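Peroxisomal membrane protein LPX1 (Saccharomyces cerevisiae, PDB 2Y6U) hydrolyses acyl esters as a peroxisomal alpha/beta-hydrolase with esterase, triacylglycerol lipase and phospholipase A activity. Local coordinates at the interface of chains A and B. Numbering follows the deposited sequence. Chains: chain A/B, Peroxisomal membrane protein LPX1.

Contact 1: the interface of chains A and B. Residues chain A 197, 201, 260-261, 263-264, 267; chain B 367, 371, 374.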
loop_
_atom_site.group_PDB
_atom_site.type_symbol
_atom_site.label_atom_id
_atom_site.label_comp_id
_atom_site.label_asym_id
_atom_site.label_seq_id
_atom_site.Cartn_x
_atom_site.Cartn_y
_atom_site.Cartn_z
ATOM N N TYR A 197 -22.511 15.127 -16.887
ATOM C CA TYR A 197 -21.485 14.969 -17.944
ATOM C C TYR A 197 -21.454 16.172 -18.900
ATOM O O TYR A 197 -20.403 16.757 -19.162
ATOM C CB TYR A 197 -21.771 13.716 -18.774
ATOM C CG TYR A 197 -20.756 13.481 -19.882
ATOM C CD1 TYR A 197 -19.555 12.794 -19.615
ATOM C CD2 TYR A 197 -20.975 13.953 -21.186
ATOM C CE1 TYR A 197 -18.619 12.553 -20.620
ATOM C CE2 TYR A 197 -20.036 13.731 -22.196
ATOM C CZ TYR A 197 -18.828 13.027 -21.878
ATOM O OH TYR A 197 -17.879 12.800 -22.865
ATOM N N ARG A 201 -18.660 18.851 -19.447
ATOM C CA ARG A 201 -18.030 18.988 -20.737
ATOM C C ARG A 201 -17.889 20.446 -21.153
ATOM O O ARG A 201 -16.860 20.845 -21.657
ATOM C CB ARG A 201 -18.698 18.087 -21.796
ATOM C CG ARG A 201 -17.884 17.952 -23.127
ATOM C CD ARG A 201 -18.319 16.730 -24.065
ATOM N NE ARG A 201 -17.430 16.469 -25.247
ATOM C CZ ARG A 201 -16.376 15.607 -25.315
ATOM N NH1 ARG A 201 -15.979 14.863 -24.287
ATOM N NH2 ARG A 201 -15.694 15.469 -26.458
ATOM N N ALA A 260 -10.900 14.706 -21.912
ATOM C CA ALA A 260 -11.342 13.320 -21.618
ATOM C C ALA A 260 -10.920 12.855 -20.249
ATOM O O ALA A 260 -11.701 12.215 -19.513
ATOM C CB ALA A 260 -10.837 12.363 -22.714
ATOM N N GLN A 261 -9.678 13.193 -19.853
ATOM C CA GLN A 261 -9.133 12.773 -18.515
ATOM C C GLN A 261 -9.839 13.499 -17.374
ATOM O O GLN A 261 -10.139 12.891 -16.341
ATOM C CB GLN A 261 -7.619 12.939 -18.466
ATOM C CG GLN A 261 -6.904 11.957 -19.385
ATOM C CD GLN A 261 -7.112 10.524 -18.973
ATOM O OE1 GLN A 261 -7.343 10.257 -17.825
ATOM N NE2 GLN A 261 -7.013 9.605 -19.908
ATOM N N LEU A 263 -13.007 14.564 -17.493
ATOM C CA LEU A 263 -14.312 13.922 -17.425
ATOM C C LEU A 263 -14.237 12.560 -16.730
ATOM O O LEU A 263 -15.109 12.238 -15.925
ATOM C CB LEU A 263 -14.929 13.776 -18.797
ATOM C CG LEU A 263 -15.403 15.123 -19.397
ATOM C CD1 LEU A 263 -15.836 14.944 -20.854
ATOM C CD2 LEU A 263 -16.573 15.759 -18.579
ATOM N N LEU A 264 -13.211 11.760 -17.059
ATOM C CA LEU A 264 -13.004 10.475 -16.418
ATOM C C LEU A 264 -12.812 10.522 -14.902
ATOM O O LEU A 264 -12.979 9.485 -14.225
ATOM C CB LEU A 264 -11.772 9.772 -17.046
ATOM C CG LEU A 264 -11.902 9.269 -18.455
ATOM C CD1 LEU A 264 -10.582 8.866 -19.117
ATOM C CD2 LEU A 264 -12.952 8.126 -18.529
ATOM N N MET A 267 -16.399 9.680 -13.534
ATOM C CA MET A 267 -17.201 8.651 -14.176
ATOM C C MET A 267 -16.965 7.277 -13.553
ATOM O O MET A 267 -17.574 6.327 -13.944
ATOM C CB MET A 267 -16.817 8.592 -15.659
ATOM C CG MET A 267 -17.252 9.912 -16.400
ATOM S SD MET A 267 -16.521 10.062 -18.092
ATOM C CE MET A 267 -17.372 8.745 -18.912
ATOM N N PHE B 367 -7.354 5.662 -27.960
ATOM C CA PHE B 367 -7.897 6.221 -26.755
ATOM C C PHE B 367 -9.253 6.827 -27.003
ATOM O O PHE B 367 -10.170 6.650 -26.197
ATOM C CB PHE B 367 -7.015 7.311 -26.135
ATOM C CG PHE B 367 -7.624 7.916 -24.987
ATOM C CD1 PHE B 367 -7.583 7.262 -23.733
ATOM C CD2 PHE B 367 -8.339 9.093 -25.101
ATOM C CE1 PHE B 367 -8.181 7.828 -22.662
ATOM C CE2 PHE B 367 -8.947 9.645 -24.025
ATOM C CZ PHE B 367 -8.897 8.996 -22.784
ATOM N N PHE B 371 -12.505 5.811 -24.984
ATOM C CA PHE B 371 -13.265 6.784 -24.231
ATOM C C PHE B 371 -14.710 6.816 -24.703
ATOM O O PHE B 371 -15.604 6.809 -23.872
ATOM C CB PHE B 371 -12.704 8.177 -24.331
ATOM C CG PHE B 371 -13.501 9.185 -23.579
ATOM C CD1 PHE B 371 -13.325 9.336 -22.216
ATOM C CD2 PHE B 371 -14.430 9.999 -24.225
ATOM C CE1 PHE B 371 -14.026 10.268 -21.539
ATOM C CE2 PHE B 371 -15.168 10.944 -23.525
ATOM C CZ PHE B 371 -14.989 11.061 -22.181
ATOM N N PHE B 374 -16.482 3.756 -23.310
ATOM C CA PHE B 374 -16.631 3.840 -21.853
ATOM C C PHE B 374 -17.726 4.835 -21.490
ATOM O O PHE B 374 -18.595 4.541 -20.628
ATOM C CB PHE B 374 -15.262 4.208 -21.229
ATOM C CG PHE B 374 -15.292 4.403 -19.740
ATOM C CD1 PHE B 374 -15.393 3.357 -18.901
ATOM C CD2 PHE B 374 -15.226 5.663 -19.207
ATOM C CE1 PHE B 374 -15.423 3.578 -17.545
ATOM C CE2 PHE B 374 -15.240 5.879 -17.888
ATOM C CZ PHE B 374 -15.328 4.863 -17.048
#
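The phenol oxygen OH of A:Tyr197 meets the far end of the B:Phe371 ring, 3.4 Å from CE2. The two side chains point at each other tip to tip, and this is packing, because nowhere in the patch do nitrogen or oxygen atoms of the two chains come within bonding reach. B:Phe371 hides 80 Å² and is the centre of the contact. Its CG stands anti to the backbone N (chi1 179°), which sends the ring off the helix into chain A. There the methyl CB of A:Ala260 lies over one face near the rim, 3.9 Å from CD1, while CG of A:Leu264 sits at the edge in the ring plane. On one flank, B:Phe367 turns its edge to the same A:Ala260 CB, 3.6 Å from CE2, and the amide NE2 of A:Gln261 is 3.5 Å from CE1. On the other, B:Phe374 takes CD2 of A:Leu264 at 3.3 Å from CE2, a tight fit. The methyl CE of A:Met267 lies 3.7 Å from the same CE2 of B:Phe374. The site is an apolar dimer contact: the three phenylalanines come from the extended C-terminal helix 360-378 of chain B, which packs against helices 194-202 and 259-264 of chain A.

Contact 2: the interface of chains A and B. Residues chain A 156-157, 159, 279, 282; chain B 119, 157, 275, 279.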
loop_
_atom_site.group_PDB
_atom_site.type_symbol
_atom_site.label_atom_id
_atom_site.label_comp_id
_atom_site.label_asym_id
_atom_site.label_seq_id
_atom_site.Cartn_x
_atom_site.Cartn_y
_atom_site.Cartn_z
ATOM N N VAL A 156 -5.030 5.006 5.039
ATOM C CA VAL A 156 -5.518 3.673 5.072
ATOM C C VAL A 156 -4.455 2.672 4.645
ATOM O O VAL A 156 -4.258 1.607 5.263
ATOM C CB VAL A 156 -6.832 3.510 4.227
ATOM C CG1 VAL A 156 -7.170 1.997 4.093
ATOM C CG2 VAL A 156 -8.050 4.335 4.925
ATOM N N LEU A 157 -3.777 2.996 3.553
ATOM C CA LEU A 157 -2.849 2.085 2.967
ATOM C C LEU A 157 -1.462 2.104 3.684
ATOM O O LEU A 157 -0.694 1.193 3.503
ATOM C CB LEU A 157 -2.581 2.478 1.498
ATOM C CG LEU A 157 -3.853 2.264 0.620
ATOM C CD1 LEU A 157 -3.547 2.814 -0.809
ATOM C CD2 LEU A 157 -4.260 0.747 0.615
ATOM N N PRO A 159 -0.548 3.798 7.387
ATOM C CA PRO A 159 -0.957 4.630 8.439
ATOM C C PRO A 159 0.213 5.162 9.308
ATOM O O PRO A 159 -0.008 5.817 10.351
ATOM C CB PRO A 159 -1.867 3.665 9.273
ATOM C CG PRO A 159 -1.255 2.387 9.151
ATOM C CD PRO A 159 -0.870 2.400 7.688
ATOM N N ASN A 279 -13.210 1.961 5.179
ATOM C CA ASN A 279 -11.968 2.099 5.892
ATOM C C ASN A 279 -11.705 3.401 6.592
ATOM O O ASN A 279 -10.688 3.555 7.337
ATOM C CB ASN A 279 -10.779 1.695 4.992
ATOM C CG ASN A 279 -10.748 0.233 4.835
ATOM O OD1 ASN A 279 -10.680 -0.481 5.859
ATOM N ND2 ASN A 279 -10.965 -0.293 3.616
ATOM N N PHE A 282 -10.633 3.409 10.170
ATOM C CA PHE A 282 -9.272 3.078 10.579
ATOM C C PHE A 282 -8.367 4.290 10.632
ATOM O O PHE A 282 -7.217 4.194 11.054
ATOM C CB PHE A 282 -8.696 1.982 9.679
ATOM C CG PHE A 282 -9.336 0.655 9.931
ATOM C CD1 PHE A 282 -9.216 0.034 11.165
ATOM C CD2 PHE A 282 -10.118 0.042 8.965
ATOM C CE1 PHE A 282 -9.724 -1.227 11.352
ATOM C CE2 PHE A 282 -10.690 -1.158 9.174
ATOM C CZ PHE A 282 -10.533 -1.818 10.371
ATOM N N ARG B 119 3.342 -5.126 3.286
ATOM C CA ARG B 119 3.970 -4.071 2.521
ATOM C C ARG B 119 5.407 -4.440 1.980
ATOM O O ARG B 119 5.790 -3.997 0.864
ATOM C CB ARG B 119 3.971 -2.690 3.257
ATOM C CG ARG B 119 2.584 -2.059 3.436
ATOM C CD ARG B 119 2.441 -0.572 3.884
ATOM N NE ARG B 119 2.382 -0.724 5.318
ATOM C CZ ARG B 119 1.317 -0.782 6.069
ATOM N NH1 ARG B 119 0.150 -0.630 5.654
ATOM N NH2 ARG B 119 1.479 -1.119 7.292
ATOM N N LEU B 157 -4.121 -4.346 -0.026
ATOM C CA LEU B 157 -3.366 -3.147 -0.192
ATOM C C LEU B 157 -3.010 -2.868 -1.687
ATOM O O LEU B 157 -2.650 -1.765 -2.009
ATOM C CB LEU B 157 -2.020 -3.264 0.557
ATOM C CG LEU B 157 -2.241 -3.305 2.101
ATOM C CD1 LEU B 157 -0.856 -3.566 2.775
ATOM C CD2 LEU B 157 -2.914 -1.973 2.588
ATOM N N PHE B 275 -8.017 -4.778 11.019
ATOM C CA PHE B 275 -7.924 -4.137 9.689
ATOM C C PHE B 275 -8.061 -5.164 8.558
ATOM O O PHE B 275 -8.841 -5.011 7.637
ATOM C CB PHE B 275 -6.608 -3.397 9.558
ATOM C CG PHE B 275 -6.438 -2.768 8.157
ATOM C CD1 PHE B 275 -7.024 -1.570 7.865
ATOM C CD2 PHE B 275 -5.843 -3.458 7.169
ATOM C CE1 PHE B 275 -6.882 -1.007 6.572
ATOM C CE2 PHE B 275 -5.680 -2.890 5.903
ATOM C CZ PHE B 275 -6.198 -1.680 5.626
ATOM N N ASN B 279 -11.514 -6.185 5.861
ATOM C CA ASN B 279 -11.214 -6.059 4.459
ATOM C C ASN B 279 -11.195 -7.314 3.633
ATOM O O ASN B 279 -11.056 -7.269 2.372
ATOM C CB ASN B 279 -9.926 -5.232 4.253
ATOM C CG ASN B 279 -10.198 -3.812 4.518
ATOM O OD1 ASN B 279 -11.099 -3.240 3.865
ATOM N ND2 ASN B 279 -9.595 -3.220 5.565
HETATM O O HOH W 1 -13.061 -2.403 5.688
HETATM O O HOH W 2 -2.527 -0.516 6.110
#
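B:Phe275 turns the edge of its ring to chain A, with CG1 of A:Val156 and CG of A:Phe282 both in its plane. The A:Phe282 ring receives that edge on one face, CD1 of B:Phe275 standing 3.7 Å above the plane toward the rim; the planes meet at 66°, an edge-to-face pair. One face of B:Phe275 is covered from its own chain by ND2 of B:Asn279, over the ring centre. This is the body-to-body part of the two-fold dimer interface, built on helices 146-157 and 273-279. The two Asn279 side chains meet tip to tip and exchange equivalent hydrogen bonds, ND2 of each giving to OD1 of the other at 3.0 Å and 163° at H. B:Asn279 ND2 also donates to the backbone O of B:Phe275 at 2.8 Å, which ties the amide's rotation to its own helix. An alanine in place of B:Asn279 would probably leave the A:Asn279 amide without its mate and uncover a face of B:Phe275. The Leu157 side chains lie alongside, oppositely directed, CD2 of A:Leu157 3.6 Å from CD2 of B:Leu157. B:Arg119, bent at chi3 (-91°), donates a bent hydrogen bond from NH1 to A:Leu157 O at 2.9 Å, from above the carbonyl plane, and the same NH1 reaches A:Val156 O through water 2.

Contact 3: the interface of chains A and B. Residues chain A 177, 179, 181, 185, 190-192; chain B 377-380.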
loop_
_atom_site.group_PDB
_atom_site.type_symbol
_atom_site.label_atom_id
_atom_site.label_comp_id
_atom_site.label_asym_id
_atom_site.label_seq_id
_atom_site.Cartn_x
_atom_site.Cartn_y
_atom_site.Cartn_z
ATOM N N ALA A 177 -26.731 8.466 -9.438
ATOM C CA ALA A 177 -27.546 8.772 -10.614
ATOM C C ALA A 177 -28.876 8.006 -10.573
ATOM O O ALA A 177 -28.882 6.792 -10.357
ATOM C CB ALA A 177 -26.769 8.427 -11.893
ATOM N N GLY A 179 -31.985 7.404 -13.314
ATOM C CA GLY A 179 -32.105 7.500 -14.790
ATOM C C GLY A 179 -32.075 6.129 -15.468
ATOM O O GLY A 179 -31.994 5.100 -14.787
ATOM N N GLY A 181 -30.097 4.494 -18.753
ATOM C CA GLY A 181 -29.438 3.752 -17.648
ATOM C C GLY A 181 -29.167 2.326 -18.147
ATOM O O GLY A 181 -30.103 1.606 -18.534
ATOM N N LEU A 185 -25.738 -4.504 -15.523
ATOM C CA LEU A 185 -24.427 -4.125 -14.961
ATOM C C LEU A 185 -24.172 -4.684 -13.529
ATOM O O LEU A 185 -25.083 -4.700 -12.692
ATOM C CB LEU A 185 -24.271 -2.576 -14.945
ATOM C CG LEU A 185 -24.014 -1.756 -16.236
ATOM C CD1 LEU A 185 -23.980 -0.235 -15.934
ATOM C CD2 LEU A 185 -22.735 -2.190 -16.998
ATOM N N PRO A 190 -19.011 1.700 -13.189
ATOM C CA PRO A 190 -18.895 3.130 -13.393
ATOM C C PRO A 190 -20.160 3.784 -13.990
ATOM O O PRO A 190 -20.803 3.233 -14.894
ATOM C CB PRO A 190 -17.664 3.268 -14.304
ATOM C CG PRO A 190 -17.422 1.951 -14.882
ATOM C CD PRO A 190 -18.111 0.914 -14.046
ATOM N N GLN A 191 -20.501 4.954 -13.495
ATOM C CA GLN A 191 -21.726 5.672 -13.930
ATOM C C GLN A 191 -21.601 7.166 -13.716
ATOM O O GLN A 191 -20.837 7.638 -12.835
ATOM C CB GLN A 191 -22.978 5.129 -13.185
ATOM C CG GLN A 191 -23.362 3.698 -13.678
ATOM C CD GLN A 191 -24.817 3.360 -13.532
ATOM O OE1 GLN A 191 -25.478 3.830 -12.588
ATOM N NE2 GLN A 191 -25.339 2.535 -14.456
ATOM N N ILE A 192 -22.273 7.914 -14.558
ATOM C CA ILE A 192 -22.344 9.332 -14.388
ATOM C C ILE A 192 -23.708 9.772 -14.966
ATOM O O ILE A 192 -24.089 9.261 -15.990
ATOM C CB ILE A 192 -21.209 10.088 -15.110
ATOM C CG1 ILE A 192 -21.228 11.549 -14.676
ATOM C CG2 ILE A 192 -21.340 9.983 -16.650
ATOM C CD1 ILE A 192 -19.973 12.432 -15.058
ATOM N N GLU B 377 -21.020 3.275 -21.944
ATOM C CA GLU B 377 -21.385 2.338 -20.903
ATOM C C GLU B 377 -21.684 3.092 -19.554
ATOM O O GLU B 377 -22.556 2.672 -18.799
ATOM C CB GLU B 377 -20.346 1.210 -20.764
ATOM C CG GLU B 377 -19.730 0.616 -22.108
ATOM C CD GLU B 377 -20.713 0.303 -23.276
ATOM O OE1 GLU B 377 -21.907 0.033 -23.013
ATOM O OE2 GLU B 377 -20.271 0.284 -24.474
ATOM N N ALA B 378 -21.024 4.206 -19.285
ATOM C CA ALA B 378 -21.203 4.886 -17.998
ATOM C C ALA B 378 -22.354 5.901 -17.934
ATOM O O ALA B 378 -22.879 6.213 -16.858
ATOM C CB ALA B 378 -19.877 5.588 -17.571
ATOM N N LEU B 379 -22.713 6.476 -19.073
ATOM C CA LEU B 379 -23.627 7.582 -19.045
ATOM C C LEU B 379 -25.031 7.031 -18.727
ATOM O O LEU B 379 -25.480 6.073 -19.347
ATOM C CB LEU B 379 -23.574 8.283 -20.387
ATOM C CG LEU B 379 -23.819 9.766 -20.428
ATOM C CD1 LEU B 379 -23.055 10.344 -21.577
ATOM C CD2 LEU B 379 -25.317 9.896 -20.674
ATOM N N VAL B 380 -25.683 7.598 -17.703
ATOM C CA VAL B 380 -27.047 7.207 -17.340
ATOM C C VAL B 380 -27.947 8.262 -17.993
ATOM O O VAL B 380 -27.989 9.416 -17.554
ATOM C CB VAL B 380 -27.217 7.119 -15.791
ATOM C CG1 VAL B 380 -28.700 6.897 -15.391
ATOM C CG2 VAL B 380 -26.300 6.002 -15.217
#
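B:Val380, B:Ala378 and A:Ile192 bury the most surface here, the valine alone 50 Å², and two backbone hydrogen bonds join them. A:Ile192 N donates to the carbonyl O of B:Ala378 at 2.9 Å. In return, B:Val380 N donates to A:Ile192 O, also at 2.9 Å and nearly straight, with 165° at H. A:Ile192 thus uses both its N and its O on residues either side of B:Leu379, the pattern of a parallel beta bridge. Its CG2 branch approaches CA of B:Leu379, at 4.1 Å. Because backbone groups make these bonds, they would depend little on which side chains are present, so any shape selection probably comes mainly through B:Val380. Its CG1, anti to the backbone N (chi1 172°), points to the glycine-bearing stretch of chain A and lies 3.5 Å from CA of A:Gly179, with CA of A:Gly181 at 3.9 Å. The other branch, CG2, comes up against the side-chain amide of A:Gln191, 3.5 Å from CD, and the two side chains cross at a slant. The methyl CB of B:Ala378 faces the backbone of A:Pro190, 3.7 Å from its O. In the fold, the end of helix 360-378 of chain B passes directly into the short strand 379-380, which pairs with strand 192-193 of chain A just ahead of helix 194-202, while the loop holding A:Ala177, A:Gly179 and A:Gly181 closes over the valine.

Contact 1 and contact 3 are neighbours, their C-alpha centres about 13 Å apart, and both use the C-terminal arm of chain B: helix 360-378 supplies contact 1, and its last turn with strand 379-380 supplies contact 3. Contact 2 lies about 29 Å from each and uses helices 146-157 and 273-279 of the hydrolase body near the two-fold axis. Symmetry repeats the arm contacts with the chains exchanged, giving reciprocal clasps. None of the contact 2 residues comes from the arm, which is consistent with an extended helix that joins in dimer contacts yet is dispensable for dimerization. The targeting signal, residues 385-387, follows soon after contact 3.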